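Local coordinates for solute Binding Protein, BlMnBP1 in complex with mannotriose (PDB 6FUV), which binds manno-oligosaccharides such as mannotriose, probably delivering them to an ABC transporter for uptake by the bifidobacterium, at residues E250-K255 / P272-A277; V136-K141 / D283-P288; G185-Y190 / T263-A268; F26-T31 / V61-N66. All coordinates share one frame; numbering follows the deposited sequence.

Contact 1 of 4, residues E250-K255 / P272-A277. With BMA (beta-D-mannopyranose), chain B.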
loop_
_atom_site.group_PDB
_atom_site.type_symbol
_atom_site.label_atom_id
_atom_site.label_comp_id
_atom_site.label_asym_id
_atom_site.label_seq_id
_atom_site.Cartn_x
_atom_site.Cartn_y
_atom_site.Cartn_z
ATOM N N GLU A 250 -4.427 9.863 13.102
ATOM C CA GLU A 250 -3.481 9.576 14.181
ATOM C C GLU A 250 -4.195 9.087 15.442
ATOM O O GLU A 250 -3.710 8.182 16.141
ATOM C CB GLU A 250 -2.649 10.795 14.529
ATOM C CG GLU A 250 -1.716 11.303 13.450
ATOM C CD GLU A 250 -0.665 10.296 13.025
ATOM O OE1 GLU A 250 -0.367 9.367 13.783
ATOM O OE2 GLU A 250 -0.105 10.506 11.938
ATOM N N SER A 251 -5.334 9.695 15.774
ATOM C CA SER A 251 -6.066 9.242 16.949
ATOM C C SER A 251 -6.740 7.885 16.735
ATOM O O SER A 251 -6.960 7.168 17.708
ATOM C CB SER A 251 -7.069 10.324 17.343
ATOM O OG SER A 251 -8.131 10.431 16.447
ATOM N N SER A 252 -7.017 7.485 15.488
ATOM C CA SER A 252 -7.652 6.189 15.238
ATOM C C SER A 252 -6.740 5.034 15.617
ATOM O O SER A 252 -7.220 3.957 16.003
ATOM C CB SER A 252 -8.082 6.098 13.780
ATOM O OG SER A 252 -7.070 5.705 12.898
ATOM N N LYS A 253 -5.423 5.249 15.527
ATOM C CA LYS A 253 -4.468 4.237 15.968
ATOM C C LYS A 253 -4.670 3.914 17.442
ATOM O O LYS A 253 -4.722 2.755 17.849
ATOM C CB LYS A 253 -3.038 4.724 15.715
ATOM C CG LYS A 253 -2.657 4.993 14.255
ATOM C CD LYS A 253 -1.277 5.662 14.194
ATOM C CE LYS A 253 -1.013 6.282 12.868
ATOM N NZ LYS A 253 0.295 6.939 12.754
ATOM N N GLY A 254 -4.761 4.930 18.267
ATOM C CA GLY A 254 -5.006 4.678 19.665
ATOM C C GLY A 254 -6.345 4.020 19.894
ATOM O O GLY A 254 -6.476 3.146 20.754
ATOM N N LYS A 255 -7.366 4.470 19.168
ATOM C CA LYS A 255 -8.702 3.962 19.418
ATOM C C LYS A 255 -8.784 2.486 19.058
ATOM O O LYS A 255 -9.500 1.732 19.710
ATOM C CB LYS A 255 -9.722 4.765 18.623
ATOM C CG LYS A 255 -10.051 6.170 19.169
ATOM C CD LYS A 255 -11.018 6.867 18.228
ATOM C CE LYS A 255 -11.493 8.168 18.759
ATOM N NZ LYS A 255 -12.071 8.970 17.673
ATOM N N PRO A 272 1.669 -2.871 13.070
ATOM C CA PRO A 272 2.565 -2.451 14.151
ATOM C C PRO A 272 2.294 -1.030 14.624
ATOM O O PRO A 272 2.479 -0.764 15.811
ATOM C CB PRO A 272 3.971 -2.636 13.547
ATOM C CG PRO A 272 3.755 -2.786 12.042
ATOM C CD PRO A 272 2.402 -3.444 11.934
ATOM N N GLN A 273 1.893 -0.118 13.729
ATOM C CA GLN A 273 1.664 1.263 14.138
ATOM C C GLN A 273 0.555 1.310 15.179
ATOM O O GLN A 273 0.579 2.143 16.087
ATOM C CB GLN A 273 1.285 2.156 12.935
ATOM C CG GLN A 273 2.327 2.278 11.836
ATOM C CD GLN A 273 2.030 3.326 10.781
ATOM O OE1 GLN A 273 1.233 4.218 10.965
ATOM N NE2 GLN A 273 2.715 3.223 9.677
ATOM N N MET A 274 -0.461 0.462 15.040
ATOM C CA MET A 274 -1.549 0.460 15.998
ATOM C C MET A 274 -1.286 -0.442 17.193
ATOM O O MET A 274 -1.795 -0.154 18.271
ATOM C CB MET A 274 -2.821 0.054 15.277
ATOM C CG MET A 274 -3.216 1.060 14.199
ATOM S SD MET A 274 -4.764 0.721 13.391
ATOM C CE MET A 274 -4.787 2.012 12.160
ATOM N N LYS A 275 -0.519 -1.524 17.021
ATOM C CA LYS A 275 -0.043 -2.287 18.162
ATOM C C LYS A 275 0.714 -1.392 19.120
ATOM O O LYS A 275 0.528 -1.492 20.336
ATOM C CB LYS A 275 0.849 -3.432 17.701
ATOM C CG LYS A 275 0.160 -4.678 17.227
ATOM C CD LYS A 275 1.195 -5.825 16.924
ATOM C CE LYS A 275 0.525 -7.165 16.620
ATOM N NZ LYS A 275 -0.432 -7.607 17.703
ATOM N N GLN A 276 1.555 -0.500 18.574
ATOM C CA GLN A 276 2.421 0.397 19.328
ATOM C C GLN A 276 1.707 1.624 19.869
ATOM O O GLN A 276 2.281 2.338 20.683
ATOM C CB GLN A 276 3.577 0.905 18.444
ATOM C CG GLN A 276 4.581 -0.105 17.920
ATOM C CD GLN A 276 5.481 0.513 16.770
ATOM O OE1 GLN A 276 5.274 1.666 16.325
ATOM N NE2 GLN A 276 6.412 -0.279 16.259
ATOM N N ALA A 277 0.512 1.924 19.409
ATOM C CA ALA A 277 -0.167 3.157 19.764
ATOM C C ALA A 277 -0.820 3.096 21.119
ATOM O O ALA A 277 -1.520 4.010 21.526
ATOM C CB ALA A 277 -1.204 3.490 18.686
HETATM C C1 BMA B . 1.888 8.621 9.614
HETATM C C2 BMA B . 1.914 7.100 9.453
HETATM C C3 BMA B . 2.016 6.773 7.945
HETATM C C4 BMA B . 0.827 7.432 7.213
HETATM C C5 BMA B . 0.751 8.929 7.545
HETATM C C6 BMA B . -0.490 9.630 6.925
HETATM O O1 BMA B . 1.773 8.877 10.951
HETATM O O2 BMA B . 0.689 6.514 9.919
HETATM O O3 BMA B . 2.122 5.376 7.761
HETATM O O4 BMA B . 0.930 7.371 5.785
HETATM O O5 BMA B . 0.746 9.121 8.980
HETATM O O6 BMA B . -0.354 11.040 7.061
#

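Contact 2 of 4, residues V136-K141 / D283-P288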
loop_
_atom_site.group_PDB
_atom_site.type_symbol
_atom_site.label_atom_id
_atom_site.label_comp_id
_atom_site.label_asym_id
_atom_site.label_seq_id
_atom_site.Cartn_x
_atom_site.Cartn_y
_atom_site.Cartn_z
ATOM N N VAL A 136 -7.591 -6.584 7.007
ATOM C CA VAL A 136 -8.343 -5.831 8.005
ATOM C C VAL A 136 -7.613 -5.892 9.341
ATOM O O VAL A 136 -7.323 -6.980 9.859
ATOM C CB VAL A 136 -9.773 -6.357 8.189
ATOM C CG1 VAL A 136 -10.538 -5.525 9.149
ATOM C CG2 VAL A 136 -10.493 -6.415 6.855
ATOM N N VAL A 137 -7.351 -4.692 9.908
ATOM C CA VAL A 137 -6.869 -4.575 11.280
ATOM C C VAL A 137 -8.077 -4.651 12.195
ATOM O O VAL A 137 -9.091 -4.058 11.910
ATOM C CB VAL A 137 -6.087 -3.267 11.500
ATOM C CG1 VAL A 137 -5.651 -3.152 12.948
ATOM C CG2 VAL A 137 -4.888 -3.157 10.572
ATOM N N TYR A 138 -7.999 -5.408 13.277
ATOM C CA TYR A 138 -9.160 -5.604 14.142
ATOM C C TYR A 138 -8.693 -5.844 15.571
ATOM O O TYR A 138 -7.580 -6.317 15.810
ATOM C CB TYR A 138 -10.032 -6.796 13.663
ATOM C CG TYR A 138 -9.447 -8.189 13.946
ATOM C CD1 TYR A 138 -8.505 -8.750 13.106
ATOM C CD2 TYR A 138 -9.829 -8.916 15.049
ATOM C CE1 TYR A 138 -7.965 -9.960 13.340
ATOM C CE2 TYR A 138 -9.274 -10.175 15.309
ATOM C CZ TYR A 138 -8.346 -10.706 14.429
ATOM O OH TYR A 138 -7.767 -11.960 14.673
ATOM N N ASN A 139 -9.541 -5.462 16.516
ATOM C CA ASN A 139 -9.274 -5.648 17.928
ATOM C C ASN A 139 -9.896 -6.983 18.348
ATOM O O ASN A 139 -11.117 -7.126 18.384
ATOM C CB ASN A 139 -9.811 -4.481 18.764
ATOM C CG ASN A 139 -9.275 -4.529 20.219
ATOM O OD1 ASN A 139 -9.548 -5.471 20.928
ATOM N ND2 ASN A 139 -8.471 -3.545 20.625
ATOM N N ALA A 140 -9.051 -7.970 18.630
ATOM C CA ALA A 140 -9.516 -9.297 19.029
ATOM C C ALA A 140 -10.286 -9.271 20.359
ATOM O O ALA A 140 -11.279 -9.981 20.524
ATOM C CB ALA A 140 -8.313 -10.231 19.122
ATOM N N LYS A 141 -9.850 -8.467 21.324
ATOM C CA LYS A 141 -10.629 -8.348 22.557
ATOM C C LYS A 141 -12.069 -7.892 22.274
ATOM O O LYS A 141 -13.045 -8.507 22.740
ATOM C CB LYS A 141 -9.918 -7.394 23.502
ATOM C CG LYS A 141 -10.641 -7.126 24.814
ATOM C CD LYS A 141 -9.870 -6.077 25.621
ATOM C CE LYS A 141 -10.397 -5.935 27.048
ATOM N NZ LYS A 141 -11.699 -5.202 27.097
ATOM N N ASP A 283 -4.019 -7.198 21.507
ATOM C CA ASP A 283 -5.396 -7.188 21.012
ATOM C C ASP A 283 -5.507 -6.725 19.556
ATOM O O ASP A 283 -6.525 -6.984 18.917
ATOM C CB ASP A 283 -6.288 -6.292 21.873
ATOM C CG ASP A 283 -6.211 -6.619 23.380
ATOM O OD1 ASP A 283 -5.923 -7.769 23.738
ATOM O OD2 ASP A 283 -6.534 -5.751 24.186
ATOM N N VAL A 284 -4.491 -6.069 19.014
ATOM C CA VAL A 284 -4.520 -5.566 17.647
ATOM C C VAL A 284 -3.969 -6.646 16.729
ATOM O O VAL A 284 -2.791 -7.001 16.791
ATOM C CB VAL A 284 -3.723 -4.262 17.515
ATOM C CG1 VAL A 284 -3.873 -3.760 16.113
ATOM C CG2 VAL A 284 -4.141 -3.270 18.566
ATOM N N GLN A 285 -4.815 -7.156 15.855
ATOM C CA GLN A 285 -4.533 -8.290 15.001
ATOM C C GLN A 285 -4.805 -7.911 13.557
ATOM O O GLN A 285 -5.290 -6.834 13.241
ATOM C CB GLN A 285 -5.391 -9.496 15.392
ATOM C CG GLN A 285 -5.133 -9.988 16.786
ATOM C CD GLN A 285 -3.838 -10.716 16.905
ATOM O OE1 GLN A 285 -3.465 -11.461 16.026
ATOM N NE2 GLN A 285 -3.125 -10.480 17.998
ATOM N N TYR A 286 -4.527 -8.849 12.672
ATOM C CA TYR A 286 -4.623 -8.618 11.238
ATOM C C TYR A 286 -5.280 -9.819 10.597
ATOM O O TYR A 286 -4.786 -10.918 10.743
ATOM C CB TYR A 286 -3.221 -8.387 10.679
ATOM C CG TYR A 286 -3.157 -8.052 9.207
ATOM C CD1 TYR A 286 -3.866 -7.009 8.686
ATOM C CD2 TYR A 286 -2.371 -8.793 8.354
ATOM C CE1 TYR A 286 -3.781 -6.700 7.351
ATOM C CE2 TYR A 286 -2.294 -8.528 7.034
ATOM C CZ TYR A 286 -2.983 -7.467 6.526
ATOM O OH TYR A 286 -2.914 -7.218 5.186
ATOM N N MET A 287 -6.381 -9.596 9.904
ATOM C CA MET A 287 -7.094 -10.647 9.210
ATOM C C MET A 287 -7.159 -10.429 7.703
ATOM O O MET A 287 -7.114 -9.295 7.207
ATOM C CB MET A 287 -8.527 -10.803 9.737
ATOM C CG MET A 287 -9.319 -9.606 9.827
ATOM S SD MET A 287 -11.064 -9.939 10.230
ATOM C CE MET A 287 -11.582 -10.324 8.621
ATOM N N PRO A 288 -7.313 -11.525 6.964
ATOM C CA PRO A 288 -7.547 -11.407 5.522
ATOM C C PRO A 288 -8.833 -10.644 5.268
ATOM O O PRO A 288 -9.765 -10.680 6.064
ATOM C CB PRO A 288 -7.653 -12.856 5.061
ATOM C CG PRO A 288 -6.783 -13.569 6.060
ATOM C CD PRO A 288 -7.094 -12.921 7.358
HETATM O O HOH W 1 -7.568 -3.432 23.519
#

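Contact 3 of 4, residues G185-Y190 / T263-A268. With BMA (beta-D-mannopyranose), chain C.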
loop_
_atom_site.group_PDB
_atom_site.type_symbol
_atom_site.label_atom_id
_atom_site.label_comp_id
_atom_site.label_asym_id
_atom_site.label_seq_id
_atom_site.Cartn_x
_atom_site.Cartn_y
_atom_site.Cartn_z
ATOM N N GLY A 185 -8.636 5.691 -0.691
ATOM C CA GLY A 185 -8.128 5.103 -1.900
ATOM C C GLY A 185 -7.581 3.719 -1.711
ATOM O O GLY A 185 -7.484 2.976 -2.674
ATOM N N ALA A 186 -7.198 3.369 -0.489
ATOM C CA ALA A 186 -6.660 2.054 -0.213
ATOM C C ALA A 186 -7.660 0.935 -0.463
ATOM O O ALA A 186 -7.252 -0.229 -0.535
ATOM C CB ALA A 186 -6.151 2.032 1.227
ATOM N N TRP A 187 -8.955 1.248 -0.598
ATOM C CA TRP A 187 -9.913 0.199 -0.937
ATOM C C TRP A 187 -9.626 -0.379 -2.310
ATOM O O TRP A 187 -9.964 -1.542 -2.560
ATOM C CB TRP A 187 -11.361 0.728 -0.851
ATOM C CG TRP A 187 -11.896 0.832 0.573
ATOM C CD1 TRP A 187 -11.707 1.846 1.441
ATOM C CD2 TRP A 187 -12.686 -0.126 1.272
ATOM N NE1 TRP A 187 -12.304 1.574 2.637
ATOM C CE2 TRP A 187 -12.950 0.378 2.549
ATOM C CE3 TRP A 187 -13.202 -1.343 0.943
ATOM C CZ2 TRP A 187 -13.685 -0.319 3.526
ATOM C CZ3 TRP A 187 -13.952 -2.036 1.911
ATOM C CH2 TRP A 187 -14.184 -1.510 3.183
ATOM N N ASP A 188 -8.939 0.377 -3.172
ATOM C CA ASP A 188 -8.589 -0.133 -4.483
ATOM C C ASP A 188 -7.668 -1.341 -4.379
ATOM O O ASP A 188 -7.570 -2.127 -5.333
ATOM C CB ASP A 188 -7.924 0.990 -5.296
ATOM C CG ASP A 188 -8.915 2.041 -5.821
ATOM O OD1 ASP A 188 -10.119 1.776 -5.740
ATOM O OD2 ASP A 188 -8.461 3.148 -6.267
ATOM N N GLN A 189 -7.013 -1.510 -3.233
ATOM C CA GLN A 189 -5.950 -2.495 -3.097
ATOM C C GLN A 189 -6.488 -3.910 -3.026
ATOM O O GLN A 189 -5.726 -4.855 -3.190
ATOM C CB GLN A 189 -5.111 -2.160 -1.838
ATOM C CG GLN A 189 -4.477 -0.842 -1.870
ATOM C CD GLN A 189 -3.638 -0.519 -0.689
ATOM O OE1 GLN A 189 -3.440 -1.318 0.207
ATOM N NE2 GLN A 189 -3.081 0.662 -0.711
ATOM N N TYR A 190 -7.773 -4.066 -2.830
ATOM C CA TYR A 190 -8.390 -5.343 -2.569
ATOM C C TYR A 190 -9.057 -5.936 -3.807
ATOM O O TYR A 190 -9.439 -7.124 -3.794
ATOM C CB TYR A 190 -9.421 -5.180 -1.451
ATOM C CG TYR A 190 -8.868 -4.704 -0.158
ATOM C CD1 TYR A 190 -8.749 -3.371 0.083
ATOM C CD2 TYR A 190 -8.446 -5.579 0.826
ATOM C CE1 TYR A 190 -8.236 -2.890 1.276
ATOM C CE2 TYR A 190 -7.913 -5.131 2.010
ATOM C CZ TYR A 190 -7.830 -3.770 2.249
ATOM O OH TYR A 190 -7.313 -3.308 3.411
ATOM N N THR A 263 -12.716 -2.484 13.767
ATOM C CA THR A 263 -12.041 -2.835 12.524
ATOM C C THR A 263 -11.663 -1.594 11.713
ATOM O O THR A 263 -12.374 -0.581 11.705
ATOM C CB THR A 263 -12.890 -3.709 11.602
ATOM O OG1 THR A 263 -14.003 -2.930 11.116
ATOM C CG2 THR A 263 -13.368 -4.975 12.254
ATOM N N MET A 264 -10.541 -1.691 10.990
ATOM C CA MET A 264 -10.189 -0.751 9.934
ATOM C C MET A 264 -9.578 -1.516 8.762
ATOM O O MET A 264 -8.784 -2.443 8.951
ATOM C CB MET A 264 -9.238 0.313 10.429
ATOM C CG MET A 264 -9.937 1.506 11.132
ATOM S SD MET A 264 -8.841 2.773 11.757
ATOM C CE MET A 264 -8.099 2.014 13.149
ATOM N N VAL A 265 -9.962 -1.116 7.556
ATOM C CA VAL A 265 -9.590 -1.792 6.320
ATOM C C VAL A 265 -8.302 -1.175 5.790
ATOM O O VAL A 265 -8.291 -0.112 5.182
ATOM C CB VAL A 265 -10.736 -1.714 5.314
ATOM C CG1 VAL A 265 -10.309 -2.135 3.940
ATOM C CG2 VAL A 265 -11.888 -2.579 5.788
ATOM N N LEU A 266 -7.194 -1.833 6.104
ATOM C CA LEU A 266 -5.860 -1.287 5.888
ATOM C C LEU A 266 -4.874 -2.417 5.601
ATOM O O LEU A 266 -5.130 -3.576 5.917
ATOM C CB LEU A 266 -5.391 -0.509 7.122
ATOM C CG LEU A 266 -6.199 0.726 7.528
ATOM C CD1 LEU A 266 -5.978 1.184 8.998
ATOM C CD2 LEU A 266 -5.821 1.829 6.586
ATOM N N GLY A 267 -3.704 -2.048 5.049
ATOM C CA GLY A 267 -2.652 -3.012 4.795
ATOM C C GLY A 267 -1.893 -3.417 6.053
ATOM O O GLY A 267 -2.078 -2.835 7.133
ATOM N N ALA A 268 -1.020 -4.422 5.875
ATOM C CA ALA A 268 -0.288 -4.979 7.003
ATOM C C ALA A 268 0.637 -3.954 7.617
ATOM O O ALA A 268 1.001 -4.093 8.788
ATOM C CB ALA A 268 0.514 -6.167 6.542
HETATM C C1 BMA C . 0.833 2.592 1.393
HETATM C C2 BMA C . 0.733 1.083 1.265
HETATM C C3 BMA C . 1.240 0.598 -0.105
HETATM C C4 BMA C . 0.571 1.472 -1.214
HETATM C C5 BMA C . 0.799 2.937 -0.926
HETATM C C6 BMA C . 0.207 3.847 -1.992
HETATM O O2 BMA C . -0.662 0.728 1.391
HETATM O O3 BMA C . 1.029 -0.811 -0.366
HETATM O O4 BMA C . 1.101 1.184 -2.457
HETATM O O5 BMA C . 0.190 3.238 0.316
HETATM O O6 BMA C . -1.196 3.763 -1.930
HETATM O O HOH W 2 -3.486 0.415 3.108
#

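Contact 4 of 4, residues F26-T31 / V61-N66. With BMA (beta-D-mannopyranose), chain B.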
loop_
_atom_site.group_PDB
_atom_site.type_symbol
_atom_site.label_atom_id
_atom_site.label_comp_id
_atom_site.label_asym_id
_atom_site.label_seq_id
_atom_site.Cartn_x
_atom_site.Cartn_y
_atom_site.Cartn_z
ATOM N N PHE A 26 16.329 12.199 2.295
ATOM C CA PHE A 26 15.390 11.090 2.136
ATOM C C PHE A 26 14.013 11.644 2.465
ATOM O O PHE A 26 13.752 12.027 3.593
ATOM C CB PHE A 26 15.750 9.903 3.036
ATOM C CG PHE A 26 14.838 8.716 2.879
ATOM C CD1 PHE A 26 14.098 8.530 1.726
ATOM C CD2 PHE A 26 14.758 7.785 3.861
ATOM C CE1 PHE A 26 13.285 7.448 1.572
ATOM C CE2 PHE A 26 13.915 6.653 3.732
ATOM C CZ PHE A 26 13.194 6.487 2.613
ATOM N N PHE A 27 13.156 11.740 1.474
ATOM C CA PHE A 27 11.831 12.350 1.574
ATOM C C PHE A 27 10.814 11.214 1.566
ATOM O O PHE A 27 10.807 10.395 0.644
ATOM C CB PHE A 27 11.614 13.357 0.418
ATOM C CG PHE A 27 10.259 14.019 0.406
ATOM C CD1 PHE A 27 9.787 14.674 1.525
ATOM C CD2 PHE A 27 9.469 14.013 -0.718
ATOM C CE1 PHE A 27 8.541 15.281 1.524
ATOM C CE2 PHE A 27 8.258 14.632 -0.729
ATOM C CZ PHE A 27 7.782 15.254 0.400
ATOM N N ASN A 28 10.007 11.129 2.618
ATOM C CA ASN A 28 9.001 10.086 2.707
ATOM C C ASN A 28 7.824 10.539 3.539
ATOM O O ASN A 28 7.839 11.627 4.106
ATOM C CB ASN A 28 9.582 8.826 3.306
ATOM C CG ASN A 28 10.143 9.042 4.669
ATOM O OD1 ASN A 28 9.418 9.048 5.678
ATOM N ND2 ASN A 28 11.446 9.180 4.731
ATOM N N GLY A 29 6.778 9.690 3.575
ATOM C CA GLY A 29 5.527 9.982 4.243
ATOM C C GLY A 29 5.411 9.462 5.657
ATOM O O GLY A 29 4.370 9.594 6.302
ATOM N N ARG A 30 6.459 8.842 6.170
ATOM C CA ARG A 30 6.435 8.325 7.529
ATOM C C ARG A 30 6.724 9.466 8.504
ATOM O O ARG A 30 7.794 9.603 9.099
ATOM C CB ARG A 30 7.428 7.194 7.651
ATOM C CG ARG A 30 7.025 5.902 6.955
ATOM C CD ARG A 30 5.709 5.378 7.405
ATOM N NE ARG A 30 5.616 5.136 8.827
ATOM C CZ ARG A 30 5.892 3.985 9.435
ATOM N NH1 ARG A 30 6.357 2.964 8.760
ATOM N NH2 ARG A 30 5.724 3.857 10.744
ATOM N N THR A 31 5.725 10.329 8.649
ATOM C CA THR A 31 5.893 11.461 9.546
ATOM C C THR A 31 6.063 10.967 10.968
ATOM O O THR A 31 6.867 11.512 11.728
ATOM C CB THR A 31 4.727 12.435 9.446
ATOM O OG1 THR A 31 3.516 11.743 9.685
ATOM C CG2 THR A 31 4.666 13.110 8.092
ATOM N N VAL A 61 16.415 13.318 6.713
ATOM C CA VAL A 61 15.063 12.896 6.397
ATOM C C VAL A 61 14.156 14.099 6.407
ATOM O O VAL A 61 14.252 14.950 7.291
ATOM C CB VAL A 61 14.556 11.847 7.401
ATOM C CG1 VAL A 61 13.126 11.517 7.158
ATOM C CG2 VAL A 61 15.427 10.611 7.329
ATOM N N GLN A 62 13.289 14.174 5.420
ATOM C CA GLN A 62 12.174 15.102 5.402
ATOM C C GLN A 62 10.903 14.301 5.222
ATOM O O GLN A 62 10.868 13.368 4.432
ATOM C CB GLN A 62 12.257 16.105 4.241
ATOM C CG GLN A 62 13.656 16.566 3.922
ATOM C CD GLN A 62 13.670 17.579 2.808
ATOM O OE1 GLN A 62 12.785 17.601 1.964
ATOM N NE2 GLN A 62 14.655 18.438 2.823
ATOM N N THR A 63 9.840 14.694 5.887
ATOM C CA THR A 63 8.574 13.995 5.804
ATOM C C THR A 63 7.440 14.988 5.635
ATOM O O THR A 63 7.516 16.136 6.051
ATOM C CB THR A 63 8.352 13.121 7.035
ATOM O OG1 THR A 63 8.256 13.939 8.203
ATOM C CG2 THR A 63 9.448 12.143 7.180
ATOM N N ASP A 64 6.384 14.529 5.007
ATOM C CA ASP A 64 5.213 15.339 4.734
ATOM C C ASP A 64 3.952 14.501 4.907
ATOM O O ASP A 64 3.896 13.326 4.531
ATOM C CB ASP A 64 5.265 15.899 3.309
ATOM C CG ASP A 64 4.722 17.288 3.209
ATOM O OD1 ASP A 64 3.972 17.720 4.128
ATOM O OD2 ASP A 64 5.029 17.941 2.200
ATOM N N SER A 65 2.964 15.099 5.553
ATOM C CA SER A 65 1.609 14.581 5.465
ATOM C C SER A 65 1.063 14.891 4.063
ATOM O O SER A 65 1.631 15.650 3.279
ATOM C CB SER A 65 0.752 15.146 6.600
ATOM O OG SER A 65 0.494 16.490 6.398
ATOM N N ASN A 66 -0.066 14.281 3.751
ATOM C CA ASN A 66 -0.564 14.227 2.379
ATOM C C ASN A 66 0.594 14.014 1.401
ATOM O O ASN A 66 0.809 14.781 0.454
ATOM C CB ASN A 66 -1.356 15.476 2.013
ATOM C CG ASN A 66 -2.111 15.329 0.664
ATOM O OD1 ASN A 66 -2.443 14.213 0.228
ATOM N ND2 ASN A 66 -2.385 16.464 0.013
HETATM C C1 BMA B . 1.888 8.621 9.614
HETATM C C2 BMA B . 1.914 7.100 9.453
HETATM C C3 BMA B . 2.016 6.773 7.945
HETATM C C4 BMA B . 0.827 7.432 7.213
HETATM C C5 BMA B . 0.751 8.929 7.545
HETATM C C6 BMA B . -0.490 9.630 6.925
HETATM O O1 BMA B . 1.773 8.877 10.951
HETATM O O2 BMA B . 0.689 6.514 9.919
HETATM O O3 BMA B . 2.122 5.376 7.761
HETATM O O4 BMA B . 0.930 7.371 5.785
HETATM O O5 BMA B . 0.746 9.121 8.980
HETATM O O6 BMA B . -0.354 11.040 7.061
HETATM O O HOH W 3 2.534 11.043 5.216
HETATM O O HOH W 4 7.707 14.073 11.327
#

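Contact 1 of 4, residues E250-K255 / P272-A277
Lys253 NZ is gripped by four oxygens from the protein and the bound mannose (chain B). The tightest is Glu250 OE1, one turn back on the same helix, in a salt bridge of 2.7 Å from NZ, on the syn side but 32° out of the carboxylate plane. The other carboxylate oxygen, Glu250 OE2, accepts from sugar O1 at 2.7 Å. Sugar O1 and O2 both accept from Lys253 NZ, and Gln273 OE1 adds a weak bond at 3.4 Å from it. Gln273 meets the mannose with both ends of its amide: sugar O2 donates to Gln273 OE1, 2.6 Å away, while NE2 gives an almost straight bond (169°) to sugar O3. Two helices, 249-257 and 270-275, thus present part of the glycan pocket of this solute-binding fold; Trp249 NE1 also bonds this mannose. Lys253 reaches the sugar because its chain is extended beyond CG (chi2 172°). Behind the polar tips, Met274 CG packs 3.8 Å from Lys253 CA, and Ala277 CB lies 3.7 Å from Lys253 CB.

Contact 2 of 4, residues V136-K141 / D283-P288
Val136 and Met287 form an antiparallel hydrogen-bonded pair, Val136 N to Met287 O at 2.8 Å and Met287 N back to Val136 O. Tyr138 and Gln285 repeat the pattern two residues on. Ala140 N, in the first turn of helix 140-145, still reaches Asp283 O at 2.7 Å. Strand 284-288 is an outermost strand of a four-stranded mixed sheet, and 135-139 pairs with 261-264 on its other flank.

The apolar contacts divide between the two sheet faces. On one, Tyr138 CG stands between the backbone N and the carbonyl carbon (chi1 74°), with its ring against Gln285 CB, which lies over one face 3.3 Å from Tyr138 CE1. Met287 SD makes a Met-aromatic contact 4.5 Å from the ring centroid, approaching obliquely. On the other, Val137 CG1 meets Val284 CG1 at 3.7 Å, and Met256 and Met274 of the neighbouring helices touch this face.

Polar side chains gather at the start of helix 140-145, where Asn139 is the N-cap. Asn139 OD1 caps Val142 N, and its ND2 bonds Met256 O and a water that donates to Asp283 OD2. Lys141 NZ pairs instead with Glu145. The Asp283 carboxylate is therefore joined to Asn139 through water, and its negative charge near the first turn would suit the helix dipole.

Contact 3 of 4, residues G185-Y190 / T263-A268
Trp187 and Tyr190 both carry CG anti to the carbonyl carbon (chi1 -78° and -60°), which brings both rings to Val265, whose CG1 stands anti to its own backbone N. That methyl lies over one face of the indole, 3.8 Å from the centroid of the six-membered ring and only 9° off the normal, a CH-pi contact. Val265 CG2 reaches the rim of the same ring, 3.6 Å from Trp187 CH2. Tyr190 comes to Val265 CG1 obliquely, its CZ at 3.4 Å, so one methyl is wedged between two aromatic rings. The phenol oxygen ends near Leu266 N, but the angle is poor and no bond forms; Tyr190 OH is hydrogen-bonded to Gly135 O.

Gln189 faces the glycan pocket: NE2 donates to O2 of the mannose (chain C) at 3.2 Å, and Gln189 OE1 is bonded to Ser134 OG. A water accepts from Gly267 N at 3.1 Å and weakly bridges to Gln189 OE1 and sugar O2, connecting both segments to the ligand.

Helix 223-236 meets the aromatic pair through Val227 and Leu231, Leu174 of strand 172-174 touches Val265, and the chain of strand 261-264 leads on to Val265 and Gly267.

Contact 4 of 4, residues F26-T31 / V61-N66
Phe26 O accepts from Gln62 N at 2.9 Å, and Gln62 O in turn accepts from Asn28 N at 3.0 Å. The two strands, 22-28 and 57-63, are parallel neighbours in a beta-alpha-beta unit whose helix is 43-53. At their ends the pairing fades: Asp64 N gives Asn28 O a weak bond, while Thr63 CA approaches that same oxygen at 3.0 Å in a CA-H...O contact.

Asn28 OD1 serves the turn that follows. With CG between the backbone N and the carbonyl carbon (chi1 59°), the amide folds forward and OD1 takes Arg30 N on a lone pair, an Asx turn; Trp43 NE1 adds a weak bond to it. The amide's ND2 lies over the centre of the Phe26 ring, 3.6 Å above its plane. Arg30, centre of an inverse gamma turn, has its guanidinium in salt bridges with Asp32 and Glu338, and Gln62 OE1 is taken by Arg74.

Two waters complete the accounts. One donates to Gly29 O at 2.6 Å and to Asp64 O, with a weak link to O6 of the mannose (chain B); the other donates to Thr31 O and bonds Thr63 OG1. Gly29, Arg30 and Thr31 line the glycan pocket, where Thr31 OG1 comes to 3.5 Å from C1 of this sugar.

From the N terminus, contact 4 closes first, joining two neighbouring parallel strands that helix 43-53 connects along the chain, and it is complete before the others open. Contact 2 then opens at 136-141 and closes only at 283-288, a long loop that contains both remaining contacts. Within it contacts 1 and 3 cross: 185-190 comes first, then 250-255, 263-268 and 272-277. The four-stranded sheet ties contacts 2 and 3 together, Val137 N bonding Met264 O, while Met274 of contact 1 packs on Met264 and Leu266. Contacts 1 and 4 approach the same mannose (chain B), contact 1 from a pair of helices, contact 4 from the loop after strand 22-28, and contact 3 reaches another mannose unit.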